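Local coordinates for protein inositol 2-dehydrogenase/D-chiro-inositol 3-dehydrogenase (Lactobacillus casei, PDB 4MIY) that oxidises myo-inositol and D-chiro-inositol to their keto derivatives, 2-keto-myo-inositol and 1-keto-D-chiro-inositol, with NAD as cofactor, at residues G27-A32 with H49-V54. Numbering follows the deposited sequence.
Sequences GAEVVA and HLNAKV. With SO4 (sulfate ion), chain I.
K53 N donates to V31 O over 3.0 Å, the one direct hydrogen bond between 27-32 and 49-54. The bond is fairly straight at the hydrogen (155°), and the donor stands above the carbonyl plane of V31. Two CA-H...O contacts accompany it: A52 CA lies 3.2 Å from the same V31 O, and A32 CA 3.3 Å from K53 O. Next to them, the methyl of A52 is pressed against the V31 carbonyl, CB to C 3.3 Å. Strands 28-34 and 53-54 run parallel here, bridged at A32 and K53, whose CB atoms lie on the same face of the sheet. Helix 38-47 connects them, giving a beta-alpha-beta unit of the NAD-binding Rossmann fold, with 53-54 as the outermost strand on this side within the chain; the helix ends in a Schellman motif with H49 as C-prime residue. Before the bridge the segments diverge, and a water spans them: it accepts from N51 N (2.9 Å) and lies within donating distance of V30 O (2.8 Å) and E29 OE2. The extended E29 side chain, CG anti to the backbone N and CD anti to CA (chi2 -175°), brings its carboxylate to this water. Apolar packing is confined to V30 and L50, which cross obliquely: L50 CD1 rests on V30 CG1 at 3.9 Å and also meets V30 CB. Both side chains touch T22 of helix 12-24. At the far end of 27-32, G27 N donates to sulfate O1 (2.8 Å), an ion probably from the crystallisation liquor that also binds T26 OG1 and G27 N of the second subunit.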
# COMPACT_ATOMS: atom_id res chain seq x y z
N GLY A 27 -35.64 14.27 5.09
CA GLY A 27 -36.74 13.91 5.96
C GLY A 27 -36.94 14.71 7.21
O GLY A 27 -37.73 14.34 8.02
N ALA A 28 -36.22 15.81 7.36
CA ALA A 28 -36.36 16.60 8.57
C ALA A 28 -36.46 18.08 8.28
O ALA A 28 -36.14 18.53 7.22
CB ALA A 28 -35.21 16.34 9.45
N GLU A 29 -36.93 18.83 9.26
CA GLU A 29 -36.94 20.30 9.20
C GLU A 29 -36.72 20.87 10.58
O GLU A 29 -37.32 20.43 11.51
CB GLU A 29 -38.25 20.83 8.67
CG GLU A 29 -38.35 22.32 8.68
CD GLU A 29 -39.71 22.82 8.24
OE1 GLU A 29 -40.66 22.05 8.33
OE2 GLU A 29 -39.81 23.98 7.83
N VAL A 30 -35.82 21.85 10.67
CA VAL A 30 -35.58 22.55 11.91
C VAL A 30 -36.61 23.66 12.02
O VAL A 30 -36.65 24.55 11.23
CB VAL A 30 -34.18 23.15 12.01
CG1 VAL A 30 -33.96 23.68 13.35
CG2 VAL A 30 -33.16 22.11 11.80
N VAL A 31 -37.47 23.53 13.03
CA VAL A 31 -38.57 24.44 13.25
C VAL A 31 -38.46 25.24 14.55
O VAL A 31 -39.26 26.09 14.79
CB VAL A 31 -39.93 23.69 13.25
CG1 VAL A 31 -40.09 22.88 12.03
CG2 VAL A 31 -40.04 22.84 14.42
N ALA A 32 -37.46 24.96 15.36
CA ALA A 32 -37.23 25.72 16.59
C ALA A 32 -35.77 25.63 16.97
O ALA A 32 -35.12 24.67 16.67
CB ALA A 32 -38.04 25.20 17.67
N HIS A 49 -31.74 30.04 6.68
CA HIS A 49 -33.05 30.34 6.11
C HIS A 49 -34.16 29.46 6.58
O HIS A 49 -34.90 28.95 5.79
CB HIS A 49 -33.05 30.22 4.61
CG HIS A 49 -32.12 31.16 3.95
ND1 HIS A 49 -30.92 31.53 4.49
CD2 HIS A 49 -32.22 31.81 2.78
CE1 HIS A 49 -30.30 32.35 3.67
NE2 HIS A 49 -31.08 32.54 2.62
N LEU A 50 -34.24 29.29 7.87
CA LEU A 50 -35.16 28.42 8.50
C LEU A 50 -36.48 29.11 8.71
O LEU A 50 -36.52 30.29 8.95
CB LEU A 50 -34.61 28.05 9.86
CG LEU A 50 -33.30 27.30 9.97
CD1 LEU A 50 -33.07 26.93 11.33
CD2 LEU A 50 -33.31 26.08 9.13
N ASN A 51 -37.55 28.35 8.59
CA ASN A 51 -38.84 28.76 9.07
C ASN A 51 -38.97 28.24 10.47
O ASN A 51 -39.46 27.15 10.67
CB ASN A 51 -39.95 28.25 8.15
CG ASN A 51 -41.33 28.55 8.70
OD1 ASN A 51 -41.78 29.66 8.65
ND2 ASN A 51 -42.00 27.54 9.22
N ALA A 52 -38.47 28.99 11.43
CA ALA A 52 -38.37 28.47 12.77
C ALA A 52 -38.54 29.51 13.86
O ALA A 52 -38.17 30.64 13.68
CB ALA A 52 -37.01 27.80 12.95
N LYS A 53 -39.04 29.08 15.00
CA LYS A 53 -39.13 29.90 16.20
C LYS A 53 -37.87 29.92 17.03
O LYS A 53 -37.24 28.91 17.25
CB LYS A 53 -40.30 29.48 17.09
CG LYS A 53 -40.33 30.17 18.46
CD LYS A 53 -41.74 30.34 19.07
CE LYS A 53 -42.08 31.83 19.32
NZ LYS A 53 -41.23 32.41 20.35
N VAL A 54 -37.54 31.09 17.53
CA VAL A 54 -36.49 31.20 18.50
C VAL A 54 -37.06 31.22 19.89
O VAL A 54 -37.71 32.16 20.25
CB VAL A 54 -35.64 32.44 18.26
CG1 VAL A 54 -34.64 32.55 19.29
CG2 VAL A 54 -35.02 32.39 16.89
S SO4 I . -36.51 16.12 1.86
O1 SO4 I . -36.91 15.77 3.16
O2 SO4 I . -35.75 15.07 1.27
O3 SO4 I . -37.59 16.39 1.02
O4 SO4 I . -35.83 17.34 1.92
O HOH W 1 -37.21 25.51 8.66